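Local coordinates for protein shikimate 5-dehydrogenase (Mycobacterium fortuitum subsp. fortuitum DSM 46621, PDB 4XIJ) that probably catalyses the NADP-dependent, reversible reduction of 3-dehydroshikimate to shikimate, the fourth of seven steps in the chorismate pathway, at residues F78-F83 and N98-M103; G107-N112 and V257-G262; Q92-A97 and A141-A146; T88-L93 and D114-T119; H25-Q30 and A222-W227. All coordinates share one frame; numbering follows the deposited sequence.

Interaction 1: F78-F83 and N98-M103. With SO4 (sulfate ion), chain E.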
# COMPACT_ATOMS: atom_id res chain seq x y z
N PHE A 78 -9.04 -7.48 -6.11
CA PHE A 78 -8.90 -8.47 -7.18
C PHE A 78 -9.94 -8.16 -8.26
O PHE A 78 -9.66 -8.18 -9.45
CB PHE A 78 -9.03 -9.89 -6.59
CG PHE A 78 -8.01 -10.17 -5.54
CD1 PHE A 78 -6.72 -10.47 -5.90
CD2 PHE A 78 -8.32 -10.07 -4.19
CE1 PHE A 78 -5.75 -10.67 -4.96
CE2 PHE A 78 -7.33 -10.28 -3.24
CZ PHE A 78 -6.05 -10.57 -3.63
N ALA A 79 -11.15 -7.89 -7.80
CA ALA A 79 -12.23 -7.58 -8.73
C ALA A 79 -11.91 -6.34 -9.56
O ALA A 79 -12.29 -6.28 -10.75
CB ALA A 79 -13.50 -7.36 -7.99
N ALA A 80 -11.26 -5.35 -8.96
CA ALA A 80 -10.90 -4.17 -9.71
C ALA A 80 -9.91 -4.48 -10.82
O ALA A 80 -10.05 -3.96 -11.93
CB ALA A 80 -10.32 -3.12 -8.77
N LEU A 81 -8.93 -5.31 -10.52
CA LEU A 81 -7.96 -5.71 -11.56
C LEU A 81 -8.65 -6.46 -12.71
O LEU A 81 -8.34 -6.25 -13.90
CB LEU A 81 -6.88 -6.60 -10.93
CG LEU A 81 -5.76 -7.03 -11.90
CD1 LEU A 81 -5.00 -5.79 -12.41
CD2 LEU A 81 -4.83 -7.98 -11.18
N GLU A 82 -9.58 -7.35 -12.36
CA GLU A 82 -10.33 -8.11 -13.37
C GLU A 82 -11.27 -7.26 -14.18
O GLU A 82 -11.52 -7.54 -15.34
CB GLU A 82 -11.13 -9.23 -12.71
CG GLU A 82 -10.28 -10.29 -12.12
CD GLU A 82 -10.75 -11.68 -12.50
OE1 GLU A 82 -10.08 -12.36 -13.32
OE2 GLU A 82 -11.81 -12.09 -11.98
N PHE A 83 -11.80 -6.21 -13.57
CA PHE A 83 -12.81 -5.37 -14.23
C PHE A 83 -12.16 -4.50 -15.31
O PHE A 83 -12.74 -4.29 -16.40
CB PHE A 83 -13.54 -4.48 -13.21
CG PHE A 83 -14.20 -3.31 -13.85
CD1 PHE A 83 -15.46 -3.45 -14.46
CD2 PHE A 83 -13.58 -2.09 -13.88
CE1 PHE A 83 -16.02 -2.37 -15.15
CE2 PHE A 83 -14.14 -1.02 -14.53
CZ PHE A 83 -15.38 -1.15 -15.16
N ASN A 98 -5.63 -1.29 -6.37
CA ASN A 98 -6.34 -0.42 -5.44
C ASN A 98 -6.78 0.90 -6.08
O ASN A 98 -7.22 1.80 -5.38
CB ASN A 98 -5.48 -0.12 -4.21
CG ASN A 98 -4.38 0.90 -4.52
OD1 ASN A 98 -3.93 0.98 -5.65
ND2 ASN A 98 -3.98 1.70 -3.54
N THR A 99 -6.66 0.99 -7.40
CA THR A 99 -6.88 2.24 -8.12
C THR A 99 -7.46 1.95 -9.48
O THR A 99 -6.98 1.05 -10.19
CB THR A 99 -5.57 3.04 -8.34
OG1 THR A 99 -4.89 3.22 -7.09
CG2 THR A 99 -5.84 4.45 -8.95
N LEU A 100 -8.50 2.71 -9.83
CA LEU A 100 -9.08 2.64 -11.19
C LEU A 100 -9.12 4.04 -11.73
O LEU A 100 -9.66 4.93 -11.07
CB LEU A 100 -10.48 2.02 -11.17
CG LEU A 100 -10.53 0.52 -10.85
CD1 LEU A 100 -11.96 0.10 -10.51
CD2 LEU A 100 -9.95 -0.26 -12.03
N VAL A 101 -8.49 4.25 -12.88
CA VAL A 101 -8.42 5.59 -13.45
C VAL A 101 -9.14 5.64 -14.79
O VAL A 101 -8.89 4.80 -15.65
CB VAL A 101 -6.97 6.08 -13.67
CG1 VAL A 101 -6.96 7.58 -14.18
CG2 VAL A 101 -6.20 5.95 -12.36
N ARG A 102 -10.00 6.63 -15.00
CA ARG A 102 -10.63 6.77 -16.30
C ARG A 102 -9.60 7.26 -17.36
O ARG A 102 -8.83 8.22 -17.15
CB ARG A 102 -11.80 7.74 -16.20
CG ARG A 102 -12.87 7.57 -17.33
CD ARG A 102 -13.49 6.21 -17.21
NE ARG A 102 -14.75 6.04 -17.92
CZ ARG A 102 -15.93 6.52 -17.50
NH1 ARG A 102 -17.03 6.28 -18.22
NH2 ARG A 102 -16.02 7.27 -16.39
N MET A 103 -9.58 6.55 -18.48
CA MET A 103 -8.69 6.86 -19.60
C MET A 103 -9.31 7.89 -20.48
O MET A 103 -10.56 8.03 -20.49
CB MET A 103 -8.39 5.59 -20.38
CG MET A 103 -7.50 4.59 -19.65
SD MET A 103 -5.94 5.33 -19.14
CE MET A 103 -6.41 5.87 -17.51
S SO4 E . -5.93 0.74 0.34
O1 SO4 E . -5.19 1.40 1.45
O2 SO4 E . -6.52 -0.51 0.93
O3 SO4 E . -7.03 1.59 -0.19
O4 SO4 E . -4.98 0.64 -0.77

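Interaction 2: G107-N112 and V257-G262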
# COMPACT_ATOMS: atom_id res chain seq x y z
N GLY A 107 -11.94 3.99 -21.37
CA GLY A 107 -11.59 2.81 -20.60
C GLY A 107 -11.26 3.09 -19.16
O GLY A 107 -11.18 4.25 -18.75
N TRP A 108 -11.12 2.04 -18.38
CA TRP A 108 -10.67 2.16 -17.00
C TRP A 108 -9.34 1.44 -16.89
O TRP A 108 -9.21 0.29 -17.34
CB TRP A 108 -11.66 1.53 -16.01
CG TRP A 108 -12.90 2.32 -15.76
CD1 TRP A 108 -14.13 2.17 -16.37
CD2 TRP A 108 -13.05 3.38 -14.81
NE1 TRP A 108 -15.03 3.06 -15.83
CE2 TRP A 108 -14.40 3.82 -14.88
CE3 TRP A 108 -12.19 4.00 -13.88
CZ2 TRP A 108 -14.90 4.83 -14.07
CZ3 TRP A 108 -12.69 5.03 -13.07
CH2 TRP A 108 -14.03 5.43 -13.18
N ARG A 109 -8.36 2.12 -16.31
CA ARG A 109 -7.04 1.55 -16.11
C ARG A 109 -6.83 1.21 -14.63
O ARG A 109 -6.95 2.08 -13.75
CB ARG A 109 -5.96 2.52 -16.61
CG ARG A 109 -4.51 1.96 -16.50
CD ARG A 109 -3.48 3.04 -16.99
NE ARG A 109 -3.38 4.11 -15.99
CZ ARG A 109 -3.44 5.42 -16.25
NH1 ARG A 109 -3.57 5.87 -17.50
NH2 ARG A 109 -3.37 6.29 -15.25
N ALA A 110 -6.47 -0.05 -14.35
CA ALA A 110 -6.16 -0.49 -13.01
C ALA A 110 -4.71 -0.27 -12.64
O ALA A 110 -3.82 -0.54 -13.44
CB ALA A 110 -6.45 -1.96 -12.84
N ASP A 111 -4.46 0.21 -11.42
CA ASP A 111 -3.09 0.32 -10.94
C ASP A 111 -3.06 -0.11 -9.49
O ASP A 111 -4.12 -0.26 -8.83
CB ASP A 111 -2.55 1.76 -11.11
CG ASP A 111 -1.03 1.88 -10.92
OD1 ASP A 111 -0.28 0.87 -10.94
OD2 ASP A 111 -0.58 3.05 -10.78
N ASN A 112 -1.85 -0.34 -8.99
CA ASN A 112 -1.70 -0.64 -7.58
C ASN A 112 -0.75 0.36 -6.93
O ASN A 112 0.45 0.27 -7.10
CB ASN A 112 -1.19 -2.09 -7.39
CG ASN A 112 -1.27 -2.50 -5.94
OD1 ASN A 112 -0.68 -1.81 -5.08
ND2 ASN A 112 -2.01 -3.59 -5.62
N VAL A 257 -3.81 10.80 -6.57
CA VAL A 257 -4.14 12.21 -6.85
C VAL A 257 -3.51 12.64 -8.18
O VAL A 257 -4.19 13.33 -8.99
CB VAL A 257 -3.71 13.12 -5.70
CG1 VAL A 257 -3.75 14.63 -6.11
CG2 VAL A 257 -4.60 12.84 -4.47
N GLU A 258 -2.25 12.23 -8.43
CA GLU A 258 -1.60 12.65 -9.65
C GLU A 258 -2.29 12.03 -10.86
O GLU A 258 -2.50 12.69 -11.90
CB GLU A 258 -0.11 12.30 -9.61
CG GLU A 258 0.57 13.11 -8.55
CD GLU A 258 2.09 13.03 -8.64
OE1 GLU A 258 2.62 12.20 -9.42
OE2 GLU A 258 2.76 13.80 -7.92
N GLN A 259 -2.65 10.75 -10.77
CA GLN A 259 -3.32 10.13 -11.90
C GLN A 259 -4.72 10.69 -12.15
O GLN A 259 -5.17 10.78 -13.32
CB GLN A 259 -3.41 8.60 -11.70
CG GLN A 259 -2.01 7.96 -11.79
CD GLN A 259 -2.07 6.45 -11.74
OE1 GLN A 259 -2.87 5.84 -12.44
NE2 GLN A 259 -1.25 5.83 -10.89
N PHE A 260 -5.45 11.03 -11.07
CA PHE A 260 -6.83 11.52 -11.27
C PHE A 260 -6.82 12.96 -11.80
O PHE A 260 -7.70 13.33 -12.59
CB PHE A 260 -7.65 11.52 -9.98
CG PHE A 260 -7.96 10.13 -9.35
CD1 PHE A 260 -7.42 8.93 -9.86
CD2 PHE A 260 -8.79 10.06 -8.22
CE1 PHE A 260 -7.70 7.71 -9.24
CE2 PHE A 260 -9.08 8.82 -7.59
CZ PHE A 260 -8.52 7.65 -8.11
N THR A 261 -5.90 13.79 -11.30
CA THR A 261 -5.96 15.24 -11.61
C THR A 261 -5.02 15.68 -12.69
O THR A 261 -5.20 16.77 -13.23
CB THR A 261 -5.63 16.12 -10.38
OG1 THR A 261 -4.26 15.89 -10.01
CG2 THR A 261 -6.55 15.78 -9.23
N GLY A 262 -4.02 14.86 -12.98
CA GLY A 262 -2.95 15.27 -13.89
C GLY A 262 -2.00 16.32 -13.35
O GLY A 262 -1.19 16.87 -14.12
O HOH W 1 -4.31 3.40 -13.26
O HOH W 2 -4.08 9.31 -15.45
O HOH W 3 -2.04 3.66 -13.98

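Interaction 3: Q92-A97 and A141-A146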
# COMPACT_ATOMS: atom_id res chain seq x y z
N GLN A 92 -0.58 -6.04 -12.33
CA GLN A 92 -0.63 -7.46 -12.69
C GLN A 92 0.33 -8.30 -11.86
O GLN A 92 0.01 -9.45 -11.49
CB GLN A 92 -0.29 -7.68 -14.17
CG GLN A 92 -1.22 -7.02 -15.14
CD GLN A 92 -1.00 -7.49 -16.59
OE1 GLN A 92 -1.13 -8.68 -16.89
NE2 GLN A 92 -0.65 -6.55 -17.47
N LEU A 93 1.50 -7.74 -11.56
CA LEU A 93 2.52 -8.46 -10.80
C LEU A 93 2.08 -8.64 -9.33
O LEU A 93 2.22 -9.72 -8.76
CB LEU A 93 3.84 -7.71 -10.93
CG LEU A 93 5.12 -8.35 -10.44
CD1 LEU A 93 5.42 -9.74 -11.05
CD2 LEU A 93 6.25 -7.36 -10.71
N VAL A 94 1.54 -7.58 -8.71
CA VAL A 94 0.97 -7.72 -7.37
C VAL A 94 -0.19 -8.73 -7.40
O VAL A 94 -0.33 -9.56 -6.48
CB VAL A 94 0.47 -6.37 -6.80
CG1 VAL A 94 -0.24 -6.63 -5.45
CG2 VAL A 94 1.63 -5.40 -6.66
N GLY A 95 -1.03 -8.64 -8.42
CA GLY A 95 -2.17 -9.53 -8.51
C GLY A 95 -3.46 -8.84 -8.05
O GLY A 95 -4.47 -9.49 -7.93
N SER A 96 -3.44 -7.52 -7.86
CA SER A 96 -4.65 -6.83 -7.41
C SER A 96 -4.45 -5.36 -7.69
O SER A 96 -3.34 -4.92 -7.92
CB SER A 96 -4.92 -7.08 -5.89
OG SER A 96 -4.00 -6.32 -5.12
N ALA A 97 -5.54 -4.59 -7.65
CA ALA A 97 -5.51 -3.15 -7.93
C ALA A 97 -6.26 -2.35 -6.87
O ALA A 97 -7.41 -2.69 -6.53
CB ALA A 97 -6.12 -2.85 -9.33
N ALA A 141 3.98 -5.47 -0.58
CA ALA A 141 5.26 -5.22 0.06
C ALA A 141 6.40 -5.92 -0.73
O ALA A 141 7.46 -5.33 -0.94
CB ALA A 141 5.24 -5.69 1.51
N VAL A 142 6.19 -7.17 -1.16
CA VAL A 142 7.21 -7.91 -1.92
C VAL A 142 7.53 -7.20 -3.25
O VAL A 142 8.71 -6.98 -3.57
CB VAL A 142 6.76 -9.35 -2.20
CG1 VAL A 142 7.72 -10.05 -3.21
CG2 VAL A 142 6.71 -10.15 -0.86
N VAL A 143 6.49 -6.80 -3.99
CA VAL A 143 6.71 -6.16 -5.29
C VAL A 143 7.41 -4.80 -5.06
O VAL A 143 8.35 -4.50 -5.77
CB VAL A 143 5.39 -6.01 -6.05
CG1 VAL A 143 5.52 -5.09 -7.27
CG2 VAL A 143 4.83 -7.40 -6.48
N ALA A 144 7.00 -4.05 -4.04
CA ALA A 144 7.68 -2.80 -3.72
C ALA A 144 9.14 -3.01 -3.39
O ALA A 144 9.99 -2.23 -3.85
CB ALA A 144 6.97 -2.09 -2.57
N LEU A 145 9.45 -4.02 -2.58
CA LEU A 145 10.85 -4.24 -2.24
C LEU A 145 11.65 -4.58 -3.50
O LEU A 145 12.79 -4.09 -3.67
CB LEU A 145 10.98 -5.32 -1.15
CG LEU A 145 10.50 -4.85 0.22
CD1 LEU A 145 10.42 -6.11 1.16
CD2 LEU A 145 11.40 -3.80 0.82
N ALA A 146 11.07 -5.39 -4.40
CA ALA A 146 11.77 -5.70 -5.63
C ALA A 146 11.99 -4.42 -6.46
O ALA A 146 13.04 -4.24 -7.09
CB ALA A 146 11.02 -6.72 -6.47

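Interaction 4: T88-L93 and D114-T119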
# COMPACT_ATOMS: atom_id res chain seq x y z
N THR A 88 -1.79 -1.69 -15.29
CA THR A 88 -0.35 -1.50 -15.26
C THR A 88 0.36 -2.84 -15.03
O THR A 88 -0.20 -3.78 -14.45
CB THR A 88 0.08 -0.51 -14.16
OG1 THR A 88 -0.27 -1.05 -12.89
CG2 THR A 88 -0.58 0.84 -14.36
N ASP A 89 1.59 -2.91 -15.48
CA ASP A 89 2.39 -4.11 -15.23
C ASP A 89 2.54 -4.39 -13.73
O ASP A 89 2.47 -5.54 -13.29
CB ASP A 89 3.79 -4.00 -15.83
CG ASP A 89 3.80 -3.98 -17.34
OD1 ASP A 89 2.78 -4.35 -17.97
OD2 ASP A 89 4.85 -3.63 -17.92
N ARG A 90 2.72 -3.34 -12.90
CA ARG A 90 2.91 -3.62 -11.49
C ARG A 90 1.62 -4.11 -10.81
O ARG A 90 1.70 -4.96 -9.95
CB ARG A 90 3.47 -2.40 -10.76
CG ARG A 90 2.52 -1.19 -10.73
CD ARG A 90 3.29 -0.01 -10.12
NE ARG A 90 2.37 1.12 -9.93
CZ ARG A 90 2.63 2.15 -9.14
NH1 ARG A 90 3.79 2.18 -8.45
NH2 ARG A 90 1.73 3.12 -9.00
N ALA A 91 0.44 -3.66 -11.26
CA ALA A 91 -0.82 -4.21 -10.72
C ALA A 91 -0.91 -5.68 -11.08
O ALA A 91 -1.34 -6.51 -10.24
CB ALA A 91 -2.03 -3.45 -11.27
N GLN A 92 -0.58 -6.04 -12.33
CA GLN A 92 -0.63 -7.46 -12.69
C GLN A 92 0.33 -8.30 -11.86
O GLN A 92 0.01 -9.45 -11.49
CB GLN A 92 -0.29 -7.68 -14.17
CG GLN A 92 -1.22 -7.02 -15.14
CD GLN A 92 -1.00 -7.49 -16.59
OE1 GLN A 92 -1.13 -8.68 -16.89
NE2 GLN A 92 -0.65 -6.55 -17.47
N LEU A 93 1.50 -7.74 -11.56
CA LEU A 93 2.52 -8.46 -10.80
C LEU A 93 2.08 -8.64 -9.33
O LEU A 93 2.22 -9.72 -8.76
CB LEU A 93 3.84 -7.71 -10.93
CG LEU A 93 5.12 -8.35 -10.44
CD1 LEU A 93 5.42 -9.74 -11.05
CD2 LEU A 93 6.25 -7.36 -10.71
N ASP A 114 -0.54 0.75 -3.66
CA ASP A 114 -0.01 0.21 -2.40
C ASP A 114 1.51 -0.01 -2.58
O ASP A 114 2.27 0.11 -1.60
CB ASP A 114 -0.73 -1.09 -1.99
CG ASP A 114 -2.18 -0.85 -1.67
OD1 ASP A 114 -2.47 0.13 -0.99
OD2 ASP A 114 -3.04 -1.64 -2.09
N VAL A 115 1.95 -0.31 -3.80
CA VAL A 115 3.37 -0.42 -4.07
C VAL A 115 4.10 0.91 -3.75
O VAL A 115 5.17 0.92 -3.10
CB VAL A 115 3.60 -0.85 -5.53
CG1 VAL A 115 5.04 -0.70 -5.87
CG2 VAL A 115 3.13 -2.32 -5.71
N ASP A 116 3.51 2.04 -4.19
CA ASP A 116 4.08 3.34 -3.88
C ASP A 116 4.07 3.61 -2.38
O ASP A 116 4.93 4.34 -1.87
CB ASP A 116 3.28 4.49 -4.51
CG ASP A 116 3.23 4.44 -6.01
OD1 ASP A 116 4.27 4.39 -6.63
OD2 ASP A 116 2.12 4.43 -6.56
N GLY A 117 3.04 3.12 -1.68
CA GLY A 117 3.01 3.26 -0.24
C GLY A 117 4.32 2.79 0.39
O GLY A 117 4.91 3.47 1.26
N VAL A 118 4.80 1.62 -0.04
CA VAL A 118 6.00 1.07 0.56
C VAL A 118 7.25 1.70 -0.07
O VAL A 118 8.18 2.07 0.68
CB VAL A 118 6.01 -0.45 0.38
CG1 VAL A 118 7.38 -1.08 0.79
CG2 VAL A 118 4.89 -1.07 1.17
N THR A 119 7.32 1.85 -1.40
CA THR A 119 8.57 2.44 -1.95
C THR A 119 8.75 3.88 -1.49
O THR A 119 9.88 4.31 -1.21
CB THR A 119 8.62 2.41 -3.53
OG1 THR A 119 7.54 3.21 -4.04
CG2 THR A 119 8.47 0.98 -4.08

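Interaction 5: H25-Q30 and A222-W227. With SO4 (sulfate ion), chain F.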
# COMPACT_ATOMS: atom_id res chain seq x y z
N HIS A 25 -13.13 3.10 7.59
CA HIS A 25 -11.75 3.35 8.03
C HIS A 25 -10.93 4.09 6.98
O HIS A 25 -10.00 4.80 7.31
CB HIS A 25 -11.05 2.03 8.38
CG HIS A 25 -9.68 2.21 8.96
ND1 HIS A 25 -8.54 2.21 8.18
CD2 HIS A 25 -9.27 2.41 10.24
CE1 HIS A 25 -7.48 2.39 8.96
NE2 HIS A 25 -7.90 2.50 10.21
N SER A 26 -11.29 3.96 5.71
CA SER A 26 -10.44 4.50 4.66
C SER A 26 -10.21 5.99 4.84
O SER A 26 -11.15 6.75 5.12
CB SER A 26 -11.06 4.24 3.28
OG SER A 26 -10.26 4.83 2.27
N ARG A 27 -8.97 6.40 4.66
CA ARG A 27 -8.63 7.82 4.68
C ARG A 27 -8.63 8.41 3.29
O ARG A 27 -8.29 9.59 3.12
CB ARG A 27 -7.24 8.04 5.30
CG ARG A 27 -7.02 7.46 6.70
CD ARG A 27 -8.10 7.69 7.64
NE ARG A 27 -7.63 7.70 9.02
CZ ARG A 27 -7.92 6.81 9.96
NH1 ARG A 27 -8.68 5.74 9.70
NH2 ARG A 27 -7.46 7.02 11.18
N SER A 28 -9.02 7.63 2.29
CA SER A 28 -8.92 8.15 0.92
C SER A 28 -9.77 9.41 0.69
O SER A 28 -9.28 10.32 0.04
CB SER A 28 -9.30 7.06 -0.09
OG SER A 28 -8.29 6.10 -0.05
N PRO A 29 -11.01 9.47 1.20
CA PRO A 29 -11.79 10.70 0.94
C PRO A 29 -11.12 11.94 1.51
O PRO A 29 -11.03 12.98 0.83
CB PRO A 29 -13.13 10.43 1.64
CG PRO A 29 -13.25 8.92 1.57
CD PRO A 29 -11.84 8.44 1.88
N GLN A 30 -10.59 11.83 2.72
CA GLN A 30 -9.91 12.93 3.38
C GLN A 30 -8.70 13.39 2.62
O GLN A 30 -8.49 14.61 2.44
CB GLN A 30 -9.48 12.53 4.81
CG GLN A 30 -10.59 12.32 5.79
CD GLN A 30 -10.87 10.82 5.95
OE1 GLN A 30 -11.21 10.14 4.96
NE2 GLN A 30 -10.74 10.30 7.19
N ALA A 222 3.49 -1.11 9.24
CA ALA A 222 2.20 -0.77 8.65
C ALA A 222 1.24 -0.18 9.69
O ALA A 222 0.30 0.54 9.33
CB ALA A 222 1.58 -1.99 8.00
N ILE A 223 1.46 -0.51 10.96
CA ILE A 223 0.61 0.00 12.02
C ILE A 223 0.94 1.45 12.33
O ILE A 223 2.13 1.85 12.27
CB ILE A 223 0.76 -0.86 13.29
CG1 ILE A 223 0.47 -2.33 12.96
CG2 ILE A 223 -0.11 -0.33 14.41
CD1 ILE A 223 -0.92 -2.57 12.38
N TYR A 224 -0.08 2.25 12.65
CA TYR A 224 0.21 3.63 13.06
C TYR A 224 -0.56 4.08 14.27
O TYR A 224 -0.37 5.20 14.75
CB TYR A 224 -0.04 4.59 11.89
CG TYR A 224 -1.43 4.56 11.31
CD1 TYR A 224 -2.46 5.33 11.86
CD2 TYR A 224 -1.70 3.81 10.16
CE1 TYR A 224 -3.71 5.35 11.30
CE2 TYR A 224 -2.97 3.83 9.60
CZ TYR A 224 -3.97 4.58 10.18
OH TYR A 224 -5.24 4.61 9.62
N ASP A 225 -1.43 3.21 14.79
CA ASP A 225 -2.16 3.55 16.00
C ASP A 225 -2.28 2.34 16.91
O ASP A 225 -2.71 1.26 16.48
CB ASP A 225 -3.54 4.09 15.64
CG ASP A 225 -4.31 4.56 16.85
OD1 ASP A 225 -3.90 5.56 17.48
OD2 ASP A 225 -5.36 3.94 17.13
N PRO A 226 -1.85 2.49 18.16
CA PRO A 226 -1.10 3.63 18.71
C PRO A 226 0.34 3.72 18.17
O PRO A 226 0.81 2.79 17.51
CB PRO A 226 -1.12 3.37 20.22
CG PRO A 226 -2.31 2.44 20.44
CD PRO A 226 -2.33 1.57 19.21
N TRP A 227 1.01 4.83 18.41
CA TRP A 227 2.40 5.00 17.97
C TRP A 227 3.17 5.68 19.10
O TRP A 227 2.67 6.62 19.68
CB TRP A 227 2.48 5.84 16.69
CG TRP A 227 3.85 5.82 16.08
CD1 TRP A 227 4.79 6.81 16.14
CD2 TRP A 227 4.44 4.74 15.38
NE1 TRP A 227 5.93 6.41 15.49
CE2 TRP A 227 5.74 5.14 15.01
CE3 TRP A 227 3.99 3.47 15.00
CZ2 TRP A 227 6.59 4.31 14.27
CZ3 TRP A 227 4.84 2.65 14.29
CH2 TRP A 227 6.12 3.07 13.93
S SO4 F . -8.60 0.82 4.78
O1 SO4 F . -8.43 2.11 5.45
O2 SO4 F . -8.83 -0.23 5.77
O3 SO4 F . -9.63 0.88 3.75
O4 SO4 F . -7.32 0.52 4.14

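Interaction 1: F78-F83 and N98-M103
A80 and L100 form the tight centre of this contact between helix 77-83 and strand 99-102. The L100 side chain rises toward the helix with CG anti to its own carbonyl carbon (chi1 -70°), and its two methyl groups then have different tasks. CD1 lies 4.0 Å from A80 CB, methyl against methyl, while CD2 comes to 3.7 Å from A80 O and so packs against the helix backbone. The CA atoms of A80 and L100 are 7.2 Å apart, a close approach of helix and strand. Toward F83 the fit is looser: L100 CD1 approaches F83 CD2 obliquely at 4.3 Å, and the phenyl ring remains partly exposed.

Just before the strand, N98 turns away from the helix. Its ND2 donates to O4 of a sulfate at 3.1 Å, and K77 and T73 bind the same ion. Its OD1 accepts from T99 OG1 at 2.8 Å, from well above the carbonyl plane, and also from T113 N.

In the fold, strand 99-102 runs antiparallel between strands 67-72 and 108-111, helix 77-83 lies over one side, helix 246-261 meets T99 and V101 on the other, and helix 56-61 packs against F83.

Interaction 2: G107-N112 and V257-G262
The guanidinium of R109 turns its edge to Q259 OE1, which it meets from above the amide plane, the two planes 41° apart, where helix 246-261 packs against the mixed sheet of the alpha/beta substrate-binding domain. In the R109 plane, at its edge, lie Q259 OE1 and a water. R109 NH2 donates to Q259 OE1 at 2.9 Å in a nearly straight bond (164°). At the other end of the amide, Q259 NE2 donates to D111 OD2 at 2.9 Å, on the anti lone pair of that oxygen and close to the amide plane. One glutamine thus spans two strand residues, and its amide flip is fixed by an acceptor at one end and a donor at the other. D111 OD1 is separately engaged by T88 OG1, which holds the carboxylate from its second oxygen. Water completes the join. One molecule donates to R109 O at 3.0 Å and to Q259 OE1 at 2.9 Å; another accepts from R109 NH2 at 3.1 Å and donates to Q259 O at 2.8 Å.

Interaction 3: Q92-A97 and A141-A146
V94 and V143 mark the point where the end of helix 89-94 comes nearest to helix 138-147, with their CA atoms 6.3 Å apart. Directly after V94 the chain leaves helical geometry at G95, whose phi of 101° suits glycine and turns the backbone away, so the contact is made by the last turn of the helix.

V143 is the single residue of its segment that does the touching. With CG1 anti to the backbone N (chi1 168°), both of its methyl groups are presented to the other helix. V94 answers with one branch: its CG2 lies 3.8 Å from V143 CG2 and 3.9 Å from V143 CG1, placing this methyl against the fork of the opposing valine. The backbone takes part too, since V143 CG2 is 4.0 Å from V94 CA. L93 closes the more exposed flank, with CG 4.1 Å from V143 CG2 and CD2 4.2 Å from V143 CG1. The evidence is of purely apolar packing, buried on the V143 side and partly exposed on that of L93 and V94. V115 touches both valines from helix 114-122, and L169 backs V143 from helix 160-172.

Helix 138-147 follows a glycine-rich turn with G133, G135 and A138 after strand 128-132, a pattern consistent with the dinucleotide-binding start of a Rossmann fold. The contact thus probably joins the substrate-binding domain to the helix that follows the first strand of the NADP-binding Rossmann domain.

Interaction 4: T88-L93 and D114-T119
R90 grips D116 end-on with two nitrogens, one to each carboxylate oxygen, in a salt bridge between helices 89-94 and 114-122. The two bonds differ. R90 NH1 reaches D116 OD1 at 2.9 Å almost perfectly straight (176°), with the oxygen in the guanidinium plane, yet it meets the carboxylate from above. R90 NH2 reaches D116 OD2 at 2.8 Å along a more bent path (143°), on the syn side but out of the carboxylate plane, with the oxygen tilted from the guanidinium plane. This fits the twist of the flat groups, whose planes stand 58° apart, so the pair is bidentate but far from coplanar. Beside it, V115 CG1 lies 4.1 Å from R90 NH1, an apolar neighbour to the charged group.

In the next shell, the R90 chain runs extended from CG to NE, which carries the guanidinium across to the other helix. Its third nitrogen, NE, is held by D111 OD1 in a second salt bridge, so acidic partners from two parts of the chain fix its rotation. T88 OG1 accepts from A91 N at 3.2 Å as the N-cap of helix 89-94.

Around this core, strand 108-111 supplies D111, helix 138-147 brings E147 against R90 and V115, and helix 246-261 touches D116 through A255, while N112 OD1 caps helix 114-122 at V115 N.

Interaction 5: H25-Q30 and A222-W227
This contact spans the cleft between the two domains: H25 and R27, just ahead of helix 28-38 in the substrate-binding domain, meet Y224 from the loop after strand 218-221 of the Rossmann-like domain. The hydroxyl of Y224 comes over one face of the R27 guanidinium, 3.4 Å above its plane, with the ring turned almost perpendicular to it (87°). H25 and R27 are layered in turn, R27 NH1 lying 3.3 Å above the centre of the imidazole. A bend at chi2 (-45°) folds R27 back, so that NH1 donates to H25 O at 2.9 Å in the carbonyl plane, while NH2 forms a salt bridge with G275 OXT. Y224 OH lies 3.2 Å from H25 CE1, obliquely to the imidazole. On the edge of that ring, H25 ND1 donates to sulfate O1 at 2.7 Å and a nearly straight 173°; T73 shares this ion. Probably from the crystallisation liquor, it sits beside S26, which with S28 resembles the serine pair holding shikimate in related enzymes, consistent with the substrate pocket.

Overall arrangement
The first four contacts form a cluster, while interaction 5 stands apart, its centre about 19 to 22 Å from theirs. Interactions 1 and 2 lie about 9 Å apart between centres and share the mixed sheet through strands 99-102 and 108-111. Interactions 3 and 4, about 5 Å apart between centres, use helix 89-94 and share Q92 and L93. Along the chain interaction 1 closes before interaction 2 opens, whereas interactions 3 and 4 alternate with both; interaction 5 encloses 1, 3 and 4 and alternates with 2. Interactions 3 and 5 join the substrate-binding and Rossmann-like domains; helices 114-122 and 246-261, used by interactions 4 and 2, link those domains, as in related enzymes.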